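Local coordinates for protein NEQ263 (Nanoarchaeum equitans Kin4-M, PDB 5BN4) that probably serves as the B-type subunit of an archaeal A/V-type ATPase head, where it helps bind adenine nucleotide beside the alpha chain, at residues B[298-303]-B[325-330]; B[343-348]-B[370-375]; B[25-30]-B[45-50]. All blocks are in the same frame, centred on the assembly; numbering follows the deposited sequence.

Contact 1: residues B[298-303]-B[325-330]; sequences ITEGQY and SRLAKN. With ANP (phosphoaminophosphonic acid-adenylate ester), chain C.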
loop_
_atom_site.group_PDB
_atom_site.type_symbol
_atom_site.label_atom_id
_atom_site.label_comp_id
_atom_site.label_asym_id
_atom_site.label_seq_id
_atom_site.Cartn_x
_atom_site.Cartn_y
_atom_site.Cartn_z
ATOM N N ILE B 298 -9.778 22.100 -6.238
ATOM C CA ILE B 298 -10.862 22.752 -6.965
ATOM C C ILE B 298 -11.374 24.014 -6.266
ATOM O O ILE B 298 -11.462 25.073 -6.886
ATOM C CB ILE B 298 -12.036 21.787 -7.216
ATOM C CG1 ILE B 298 -11.536 20.516 -7.906
ATOM C CG2 ILE B 298 -13.103 22.460 -8.063
ATOM C CD1 ILE B 298 -12.596 19.453 -8.093
ATOM N N THR B 299 -11.715 23.904 -4.984
ATOM C CA THR B 299 -12.214 25.060 -4.241
ATOM C C THR B 299 -11.160 26.155 -4.144
ATOM O O THR B 299 -9.964 25.896 -4.270
ATOM C CB THR B 299 -12.687 24.694 -2.817
ATOM O OG1 THR B 299 -11.589 24.179 -2.052
ATOM C CG2 THR B 299 -13.801 23.664 -2.871
ATOM N N GLU B 300 -11.616 27.381 -3.918
ATOM C CA GLU B 300 -10.718 28.523 -3.827
ATOM C C GLU B 300 -10.291 28.750 -2.385
ATOM O O GLU B 300 -10.392 29.858 -1.858
ATOM C CB GLU B 300 -11.380 29.770 -4.412
ATOM C CG GLU B 300 -11.566 29.691 -5.919
ATOM C CD GLU B 300 -12.596 30.669 -6.441
ATOM O OE1 GLU B 300 -13.446 31.124 -5.648
ATOM O OE2 GLU B 300 -12.554 30.978 -7.650
ATOM N N GLY B 301 -9.810 27.683 -1.756
ATOM C CA GLY B 301 -9.387 27.728 -0.372
ATOM C C GLY B 301 -10.155 26.729 0.468
ATOM O O GLY B 301 -11.021 26.015 -0.039
ATOM N N GLN B 302 -9.835 26.674 1.756
ATOM C CA GLN B 302 -10.534 25.785 2.678
ATOM C C GLN B 302 -10.308 26.186 4.132
ATOM O O GLN B 302 -9.249 26.702 4.488
ATOM C CB GLN B 302 -10.117 24.324 2.461
ATOM C CG GLN B 302 -8.706 23.981 2.923
ATOM C CD GLN B 302 -7.636 24.495 1.981
ATOM O OE1 GLN B 302 -7.883 24.707 0.793
ATOM N NE2 GLN B 302 -6.435 24.703 2.510
ATOM N N TYR B 303 -11.320 25.958 4.963
ATOM C CA TYR B 303 -11.192 26.162 6.398
ATOM C C TYR B 303 -11.016 24.808 7.067
ATOM O O TYR B 303 -11.941 23.996 7.094
ATOM C CB TYR B 303 -12.426 26.867 6.966
ATOM C CG TYR B 303 -12.697 28.225 6.358
ATOM C CD1 TYR B 303 -11.821 29.284 6.561
ATOM C CD2 TYR B 303 -13.836 28.452 5.596
ATOM C CE1 TYR B 303 -12.063 30.528 6.012
ATOM C CE2 TYR B 303 -14.091 29.696 5.044
ATOM C CZ TYR B 303 -13.199 30.730 5.256
ATOM O OH TYR B 303 -13.443 31.968 4.710
ATOM N N SER B 325 -7.593 31.131 2.027
ATOM C CA SER B 325 -8.566 31.766 1.151
ATOM C C SER B 325 -7.811 32.370 -0.026
ATOM O O SER B 325 -7.113 33.372 0.125
ATOM C CB SER B 325 -9.352 32.845 1.894
ATOM O OG SER B 325 -10.328 33.432 1.050
ATOM N N ARG B 326 -7.939 31.745 -1.191
ATOM C CA ARG B 326 -7.148 32.133 -2.354
ATOM C C ARG B 326 -7.450 33.552 -2.825
ATOM O O ARG B 326 -6.540 34.306 -3.167
ATOM C CB ARG B 326 -7.357 31.145 -3.503
ATOM C CG ARG B 326 -6.932 29.720 -3.187
ATOM C CD ARG B 326 -7.150 28.813 -4.384
ATOM N NE ARG B 326 -6.904 27.408 -4.071
ATOM C CZ ARG B 326 -5.765 26.774 -4.329
ATOM N NH1 ARG B 326 -4.762 27.420 -4.907
ATOM N NH2 ARG B 326 -5.632 25.492 -4.012
ATOM N N LEU B 327 -8.728 33.916 -2.834
ATOM C CA LEU B 327 -9.135 35.213 -3.360
ATOM C C LEU B 327 -9.127 36.301 -2.288
ATOM O O LEU B 327 -9.509 37.439 -2.555
ATOM C CB LEU B 327 -10.516 35.117 -4.014
ATOM C CG LEU B 327 -10.694 34.003 -5.051
ATOM C CD1 LEU B 327 -12.042 34.115 -5.744
ATOM C CD2 LEU B 327 -9.564 34.019 -6.065
ATOM N N ALA B 328 -8.677 35.945 -1.087
ATOM C CA ALA B 328 -8.672 36.857 0.059
ATOM C C ALA B 328 -8.003 38.198 -0.225
ATOM O O ALA B 328 -8.525 39.249 0.145
ATOM C CB ALA B 328 -8.013 36.191 1.259
ATOM N N LYS B 329 -6.850 38.155 -0.887
ATOM C CA LYS B 329 -6.079 39.358 -1.182
ATOM C C LYS B 329 -6.888 40.404 -1.957
ATOM O O LYS B 329 -6.666 41.606 -1.806
ATOM C CB LYS B 329 -4.796 38.994 -1.941
ATOM C CG LYS B 329 -3.877 40.175 -2.231
ATOM C CD LYS B 329 -4.024 40.667 -3.666
ATOM C CE LYS B 329 -3.542 42.101 -3.809
ATOM N NZ LYS B 329 -2.190 42.301 -3.216
ATOM N N ASN B 330 -7.829 39.939 -2.774
ATOM C CA ASN B 330 -8.631 40.823 -3.617
ATOM C C ASN B 330 -9.488 41.827 -2.850
ATOM O O ASN B 330 -9.721 42.940 -3.322
ATOM C CB ASN B 330 -9.528 40.008 -4.550
ATOM C CG ASN B 330 -8.739 39.120 -5.484
ATOM O OD1 ASN B 330 -7.544 39.326 -5.692
ATOM N ND2 ASN B 330 -9.408 38.126 -6.061
HETATM P PG ANP C . -3.424 26.090 -8.555
HETATM O O1G ANP C . -4.300 27.368 -8.355
HETATM O O2G ANP C . -3.206 25.836 -10.112
HETATM O O3G ANP C . -4.122 24.853 -7.971
HETATM P PB ANP C . -1.727 26.009 -6.312
HETATM O O1B ANP C . -0.372 25.264 -6.135
HETATM O O2B ANP C . -2.847 25.093 -5.753
HETATM N N3B ANP C . -1.925 26.357 -7.942
HETATM P PA ANP C . -1.928 28.777 -6.066
HETATM O O1A ANP C . -0.996 28.949 -7.285
HETATM O O2A ANP C . -3.412 28.943 -6.549
HETATM O O3A ANP C . -1.647 27.302 -5.483
HETATM O "O5'" ANP C . -1.576 29.789 -4.929
HETATM C "C5'" ANP C . -1.944 29.465 -3.583
HETATM C "C4'" ANP C . -1.637 30.638 -2.680
HETATM O "O4'" ANP C . -0.284 30.914 -2.667
HETATM C "C3'" ANP C . -2.392 31.876 -3.147
HETATM O "O3'" ANP C . -3.401 32.199 -2.314
HETATM C "C2'" ANP C . -1.387 32.962 -3.170
HETATM O "O2'" ANP C . -1.733 34.073 -2.408
HETATM C "C1'" ANP C . -0.130 32.315 -2.642
HETATM N N9 ANP C . 1.080 32.695 -3.373
HETATM C C8 ANP C . 1.716 31.954 -4.296
HETATM N N7 ANP C . 2.766 32.609 -4.744
HETATM C C5 ANP C . 2.847 33.789 -4.134
HETATM C C6 ANP C . 3.726 34.864 -4.205
HETATM N N6 ANP C . 4.840 34.810 -5.106
HETATM N N1 ANP C . 3.533 35.944 -3.431
HETATM C C2 ANP C . 2.488 36.018 -2.571
HETATM N N3 ANP C . 1.611 34.988 -2.475
HETATM C C4 ANP C . 1.766 33.869 -3.239
HETATM O O HOH W 1 -7.851 24.905 -2.299
#

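Contact 2: residues B[343-348]-B[370-375]; sequences LIKSYA and KAYLKF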
loop_
_atom_site.group_PDB
_atom_site.type_symbol
_atom_site.label_atom_id
_atom_site.label_comp_id
_atom_site.label_asym_id
_atom_site.label_seq_id
_atom_site.Cartn_x
_atom_site.Cartn_y
_atom_site.Cartn_z
ATOM N N LEU B 343 -0.389 38.286 11.837
ATOM C CA LEU B 343 -1.078 37.199 12.523
ATOM C C LEU B 343 -0.512 35.843 12.120
ATOM O O LEU B 343 -0.209 35.011 12.973
ATOM C CB LEU B 343 -2.580 37.240 12.232
ATOM C CG LEU B 343 -3.386 36.003 12.638
ATOM C CD1 LEU B 343 -3.335 35.779 14.145
ATOM C CD2 LEU B 343 -4.826 36.118 12.154
ATOM N N ILE B 344 -0.371 35.629 10.817
ATOM C CA ILE B 344 0.086 34.345 10.297
ATOM C C ILE B 344 1.538 34.041 10.663
ATOM O O ILE B 344 1.832 32.984 11.224
ATOM C CB ILE B 344 -0.091 34.259 8.767
ATOM C CG1 ILE B 344 -1.577 34.272 8.403
ATOM C CG2 ILE B 344 0.567 33.001 8.221
ATOM C CD1 ILE B 344 -2.382 33.171 9.064
ATOM N N LYS B 345 2.440 34.967 10.354
ATOM C CA LYS B 345 3.867 34.731 10.558
ATOM C C LYS B 345 4.258 34.624 12.034
ATOM O O LYS B 345 5.179 33.888 12.383
ATOM C CB LYS B 345 4.710 35.797 9.843
ATOM C CG LYS B 345 4.726 37.169 10.507
ATOM C CD LYS B 345 6.005 37.384 11.308
ATOM C CE LYS B 345 6.063 38.784 11.893
ATOM N NZ LYS B 345 7.288 38.997 12.710
ATOM N N SER B 346 3.555 35.352 12.896
ATOM C CA SER B 346 3.866 35.329 14.321
ATOM C C SER B 346 3.301 34.082 14.989
ATOM O O SER B 346 3.931 33.504 15.876
ATOM C CB SER B 346 3.341 36.586 15.013
ATOM O OG SER B 346 3.775 37.753 14.339
ATOM N N TYR B 347 2.111 33.672 14.562
ATOM C CA TYR B 347 1.494 32.455 15.077
ATOM C C TYR B 347 2.296 31.238 14.635
ATOM O O TYR B 347 2.507 30.306 15.413
ATOM C CB TYR B 347 0.044 32.343 14.600
ATOM C CG TYR B 347 -0.683 31.112 15.091
ATOM C CD1 TYR B 347 -1.004 30.961 16.436
ATOM C CD2 TYR B 347 -1.066 30.108 14.208
ATOM C CE1 TYR B 347 -1.674 29.840 16.889
ATOM C CE2 TYR B 347 -1.737 28.982 14.654
ATOM C CZ TYR B 347 -2.038 28.855 15.994
ATOM O OH TYR B 347 -2.705 27.737 16.445
ATOM N N ALA B 348 2.744 31.257 13.383
ATOM C CA ALA B 348 3.579 30.190 12.846
ATOM C C ALA B 348 4.891 30.103 13.613
ATOM O O ALA B 348 5.346 29.013 13.961
ATOM C CB ALA B 348 3.845 30.417 11.365
ATOM N N LYS B 370 9.736 32.868 23.774
ATOM C CA LYS B 370 8.673 32.741 24.762
ATOM C C LYS B 370 7.628 33.821 24.509
ATOM O O LYS B 370 6.496 33.731 24.984
ATOM C CB LYS B 370 9.220 32.848 26.186
ATOM C CG LYS B 370 9.706 34.235 26.572
ATOM C CD LYS B 370 9.719 34.403 28.083
ATOM C CE LYS B 370 8.321 34.244 28.665
ATOM N NZ LYS B 370 8.302 34.390 30.147
ATOM N N ALA B 371 8.022 34.843 23.755
ATOM C CA ALA B 371 7.103 35.901 23.353
ATOM C C ALA B 371 6.148 35.378 22.288
ATOM O O ALA B 371 4.934 35.555 22.388
ATOM C CB ALA B 371 7.872 37.104 22.834
ATOM N N TYR B 372 6.706 34.732 21.268
ATOM C CA TYR B 372 5.903 34.121 20.215
ATOM C C TYR B 372 5.106 32.941 20.757
ATOM O O TYR B 372 4.013 32.646 20.275
ATOM C CB TYR B 372 6.785 33.685 19.043
ATOM C CG TYR B 372 7.200 34.826 18.142
ATOM C CD1 TYR B 372 6.385 35.241 17.099
ATOM C CD2 TYR B 372 8.400 35.492 18.339
ATOM C CE1 TYR B 372 6.756 36.286 16.275
ATOM C CE2 TYR B 372 8.780 36.538 17.521
ATOM C CZ TYR B 372 7.955 36.930 16.490
ATOM O OH TYR B 372 8.326 37.971 15.670
ATOM N N LEU B 373 5.660 32.273 21.763
ATOM C CA LEU B 373 4.967 31.183 22.436
ATOM C C LEU B 373 3.733 31.715 23.154
ATOM O O LEU B 373 2.656 31.123 23.086
ATOM C CB LEU B 373 5.897 30.503 23.440
ATOM C CG LEU B 373 5.325 29.295 24.182
ATOM C CD1 LEU B 373 5.225 28.091 23.257
ATOM C CD2 LEU B 373 6.164 28.974 25.408
ATOM N N LYS B 374 3.902 32.838 23.845
ATOM C CA LYS B 374 2.791 33.496 24.522
ATOM C C LYS B 374 1.772 33.975 23.501
ATOM O O LYS B 374 0.564 33.898 23.728
ATOM C CB LYS B 374 3.294 34.682 25.351
ATOM C CG LYS B 374 2.196 35.507 26.023
ATOM C CD LYS B 374 1.784 34.933 27.378
ATOM C CE LYS B 374 0.645 33.925 27.263
ATOM N NZ LYS B 374 0.258 33.362 28.589
ATOM N N PHE B 375 2.272 34.465 22.371
ATOM C CA PHE B 375 1.419 34.966 21.302
ATOM C C PHE B 375 0.505 33.870 20.765
ATOM O O PHE B 375 -0.704 34.065 20.644
ATOM C CB PHE B 375 2.265 35.553 20.168
ATOM C CG PHE B 375 1.454 36.066 19.013
ATOM C CD1 PHE B 375 0.889 37.327 19.056
ATOM C CD2 PHE B 375 1.255 35.285 17.887
ATOM C CE1 PHE B 375 0.137 37.801 17.997
ATOM C CE2 PHE B 375 0.505 35.752 16.825
ATOM C CZ PHE B 375 -0.053 37.012 16.880
#

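Contact 3: residues B[25-30]-B[45-50]; sequences EETKAI and DYYTGE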
loop_
_atom_site.group_PDB
_atom_site.type_symbol
_atom_site.label_atom_id
_atom_site.label_comp_id
_atom_site.label_asym_id
_atom_site.label_seq_id
_atom_site.Cartn_x
_atom_site.Cartn_y
_atom_site.Cartn_z
ATOM N N GLU B 25 -44.777 2.514 -12.673
ATOM C CA GLU B 25 -46.093 2.715 -12.081
ATOM C C GLU B 25 -46.097 3.937 -11.167
ATOM O O GLU B 25 -46.776 4.926 -11.444
ATOM C CB GLU B 25 -46.545 1.468 -11.318
ATOM C CG GLU B 25 -46.812 0.267 -12.214
ATOM C CD GLU B 25 -47.488 -0.876 -11.480
ATOM O OE1 GLU B 25 -48.570 -1.311 -11.929
ATOM O OE2 GLU B 25 -46.938 -1.341 -10.460
ATOM N N GLU B 26 -45.330 3.865 -10.085
ATOM C CA GLU B 26 -45.245 4.968 -9.134
ATOM C C GLU B 26 -43.963 5.775 -9.305
ATOM O O GLU B 26 -43.996 7.004 -9.358
ATOM C CB GLU B 26 -45.356 4.449 -7.695
ATOM C CG GLU B 26 -44.572 5.253 -6.651
ATOM C CD GLU B 26 -45.251 6.553 -6.240
ATOM O OE1 GLU B 26 -45.817 7.249 -7.110
ATOM O OE2 GLU B 26 -45.213 6.882 -5.036
ATOM N N THR B 27 -42.837 5.077 -9.401
ATOM C CA THR B 27 -41.535 5.734 -9.395
ATOM C C THR B 27 -40.981 5.995 -10.792
ATOM O O THR B 27 -41.480 5.463 -11.786
ATOM C CB THR B 27 -40.502 4.915 -8.600
ATOM O OG1 THR B 27 -39.302 5.681 -8.443
ATOM C CG2 THR B 27 -40.184 3.615 -9.321
ATOM N N LYS B 28 -39.946 6.826 -10.852
ATOM C CA LYS B 28 -39.252 7.113 -12.099
ATOM C C LYS B 28 -37.877 6.458 -12.075
ATOM O O LYS B 28 -37.537 5.748 -11.128
ATOM C CB LYS B 28 -39.105 8.622 -12.297
ATOM C CG LYS B 28 -40.413 9.395 -12.254
ATOM C CD LYS B 28 -40.169 10.887 -12.415
ATOM C CE LYS B 28 -41.462 11.681 -12.312
ATOM N NZ LYS B 28 -41.216 13.147 -12.431
ATOM N N ALA B 29 -37.085 6.708 -13.111
ATOM C CA ALA B 29 -35.744 6.143 -13.197
ATOM C C ALA B 29 -34.874 6.927 -14.168
ATOM O O ALA B 29 -35.378 7.574 -15.085
ATOM C CB ALA B 29 -35.809 4.678 -13.607
ATOM N N ILE B 30 -33.562 6.867 -13.961
ATOM C CA ILE B 30 -32.616 7.538 -14.841
ATOM C C ILE B 30 -31.725 6.525 -15.542
ATOM O O ILE B 30 -31.059 5.718 -14.891
ATOM C CB ILE B 30 -31.718 8.519 -14.067
ATOM C CG1 ILE B 30 -32.564 9.521 -13.285
ATOM C CG2 ILE B 30 -30.785 9.247 -15.023
ATOM C CD1 ILE B 30 -33.358 10.456 -14.161
ATOM N N ASP B 45 -36.403 5.496 -5.962
ATOM C CA ASP B 45 -36.557 5.046 -4.583
ATOM C C ASP B 45 -36.853 3.551 -4.510
ATOM O O ASP B 45 -36.646 2.819 -5.477
ATOM C CB ASP B 45 -37.658 5.842 -3.877
ATOM C CG ASP B 45 -38.947 5.887 -4.673
ATOM O OD1 ASP B 45 -38.901 5.615 -5.891
ATOM O OD2 ASP B 45 -40.004 6.202 -4.084
ATOM N N TYR B 46 -37.337 3.107 -3.355
ATOM C CA TYR B 46 -37.661 1.701 -3.148
ATOM C C TYR B 46 -38.877 1.289 -3.974
ATOM O O TYR B 46 -39.975 1.811 -3.784
ATOM C CB TYR B 46 -37.895 1.420 -1.661
ATOM C CG TYR B 46 -38.377 0.017 -1.361
ATOM C CD1 TYR B 46 -37.600 -1.089 -1.681
ATOM C CD2 TYR B 46 -39.601 -0.200 -0.745
ATOM C CE1 TYR B 46 -38.035 -2.374 -1.405
ATOM C CE2 TYR B 46 -40.045 -1.478 -0.463
ATOM C CZ TYR B 46 -39.258 -2.561 -0.796
ATOM O OH TYR B 46 -39.697 -3.836 -0.519
ATOM N N TYR B 47 -38.668 0.355 -4.897
ATOM C CA TYR B 47 -39.734 -0.102 -5.780
ATOM C C TYR B 47 -39.869 -1.622 -5.745
ATOM O O TYR B 47 -38.890 -2.346 -5.927
ATOM C CB TYR B 47 -39.487 0.383 -7.210
ATOM C CG TYR B 47 -40.587 0.022 -8.184
ATOM C CD1 TYR B 47 -41.824 0.651 -8.130
ATOM C CD2 TYR B 47 -40.385 -0.941 -9.163
ATOM C CE1 TYR B 47 -42.832 0.325 -9.019
ATOM C CE2 TYR B 47 -41.385 -1.272 -10.058
ATOM C CZ TYR B 47 -42.607 -0.636 -9.981
ATOM O OH TYR B 47 -43.605 -0.964 -10.869
ATOM N N THR B 48 -41.091 -2.093 -5.516
ATOM C CA THR B 48 -41.355 -3.519 -5.349
ATOM C C THR B 48 -41.955 -4.145 -6.609
ATOM O O THR B 48 -41.696 -5.309 -6.918
ATOM C CB THR B 48 -42.311 -3.766 -4.158
ATOM O OG1 THR B 48 -41.832 -3.066 -3.003
ATOM C CG2 THR B 48 -42.413 -5.251 -3.840
ATOM N N GLY B 49 -42.748 -3.362 -7.336
ATOM C CA GLY B 49 -43.471 -3.852 -8.498
ATOM C C GLY B 49 -42.617 -4.396 -9.630
ATOM O O GLY B 49 -41.387 -4.388 -9.561
ATOM N N GLU B 50 -43.280 -4.873 -10.678
ATOM C CA GLU B 50 -42.589 -5.433 -11.835
ATOM C C GLU B 50 -42.204 -4.339 -12.827
ATOM O O GLU B 50 -42.885 -3.321 -12.940
ATOM C CB GLU B 50 -43.458 -6.485 -12.512
#

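Contact 1: residues B[298-303]-B[325-330]
The carbonyl O of Glu300 is gripped by two N-H groups, the backbone N of Arg326 and the side-chain NE2 of Gln128. Arg326 N lies 3.2 Å from Glu300 O and bonds it at 160°. Next to this bond Gly301 and Ser325 form an antiparallel, non-hydrogen-bonded pair.

The Arg326 side chain leaves beside its own backbone N (chi1 -61°) and then runs extended to NE. It therefore passes along the backbone of Glu300, with Arg326 CD 3.6 Å from Glu300 CA. NE makes a weak bond to Thr299 O. Water 1 accepts from Arg326 NH2 and can donate to Thr299 O. Water 1 lies in the guanidinium plane, at its edge, as does PB of the nucleotide analogue. Arg326 NH1 bonds O2B of the analogue at 3.1 Å and also bonds O3A. The contacts with Thr299 and Glu300, together with a bond from Arg326 NH2 to Gly296 O, are likely to position the guanidinium at the phosphates. Gly226 to Lys229 of the alpha chain, where a P-loop would be expected, hold the analogue too. Arg326 also binds ADP, consistent with an arginine finger supplied across the subunit interface.

Glu300 also packs on Leu327, its OE1 3.3 Å from Leu327 CD1. The carboxylate has polar partners in Lys129 and in Asn255 of the alpha chain.

Strand 301-304 lies between strand 131-134, its parallel neighbour, and the short antiparallel strand 324-325. Helix 255-263 packs on Ile298 just before it, and a type I turn from Ser325 to Ala328 leads into the short helix 328-331.

Contact 2: residues B[343-348]-B[370-375]
Phe375 lays one face of its ring over CB of Ser346. The nearest ring atom is CE2, 3.5 Å from Ser346 CB. Phe375 CG stands anti to the backbone N (chi1 179°), which carries the ring out from its own helix and onto the other. The ring edge is used as well. Leu343 O lies near the ring plane, and Tyr347 CA is in it. Phe375 CE2 also reaches Tyr347 N, at 3.5 Å. Two apolar contacts widen this patch. Leu343 CD1 reaches Phe375 CZ at 4.4 Å, and Tyr347 CB comes near Phe375 CE2.

Tyr372 meets Ser346 from a different direction. It turns an edge, not a face, to the helix, with Ser346 CA in the ring plane. Tyr372 CD1 is 3.2 Å from Ser346 O, and Tyr372 CE1 is 3.7 Å from Ser346 CB. The small serine is thus held between two aromatic rings, one face-on and one edge-on. Its hydroxyl turns back to its own helix and bonds Ile342 O.

At the solvent-exposed side, Lys345 bends at its second torsion (chi2 101°) and slants across Tyr372. Lys345 NZ makes a weak bond to Tyr372 OH at 3.3 Å. It is the one hydrogen bond between the two segments.

The two helix segments cross at -114°, with axes 8.9 Å apart. They belong to helices 334-356 and 369-384 of the C-terminal helical domain. Further along helix 369-384, Glu380 bonds Tyr347 OH, and Phe383 packs on Leu343. Helix 394-407 covers Phe375 through Ile404 and Leu405, making a three-helix packing.

Contact 3: residues B[25-30]-B[45-50]
Tyr47 and Thr27 bury the most surface here, and their side chains cross on a slant. The methyl CG2 of Thr27 sits 3.6 Å from Tyr47 CD1, meeting the ring obliquely. Tyr47 CG is anti to the backbone N (chi1 -177°), which sends the ring from the 45-50 loop across to residues 25-27. One ring face is covered by its own loop. The backbone N of Gly49 lies 3.6 Å above the plane of the Tyr47 ring, over its centre. The hydroxyl is tied down too, since Tyr47 OH donates to Glu50 O at 3.2 Å. It comes from above that carbonyl plane, not on a lone pair. The Gly49 N contact and the hydroxyl bond probably limit how far the ring can turn.

The other branch of Thr27 is polar. Thr27 OG1 donates to Asp45 OD1 at 2.6 Å and meets the oxygen nearly end-on to the C-O bond. The two side chains run antiparallel alongside each other. Thr27 therefore works with both branches, the methyl to Tyr47 and the hydroxyl to Asp45.

Glu25 adds a third element. Its chain lies roughly perpendicular to Tyr47, with Glu25 CG 3.7 Å from Tyr47 OH. Its carboxylate plane is nearly perpendicular to the ring, at 87°.

Residues 25-27 lead from strand 20-23 into strand 28-34. The 45-50 loop follows strand 38-43, which pairs with 28-34. Leu24 packs on Tyr47 and Phe44 on Thr27.

Glu26 OE2 and Asp45 OD2 lie 5.3 Å apart. Any repulsion between these like charges is probably weak, as both residues are exposed. The bond from the Thr27 hydroxyl may favour the ionised form of Asp45.

From the N terminus, contact 3 comes first. It joins residues 25-27 to the 45-50 loop, closing a loop made mostly of strands 28-34 and 38-43. Contact 1 follows after a long run of chain and closes the loop between residues 303 and 325. It ties strand 301-304 of the nucleotide-binding sheet to the chain that leads into the C-terminal helices. Contact 2 then closes the loop between residues 348 and 370, joining helices 334-356 and 369-384. The three are in series and none crosses another. Contacts 1 and 2 have centres 23 Å apart, on the same side of the chain's centre. Contact 3 is on the opposite side, about 60 Å from contact 2 between centres.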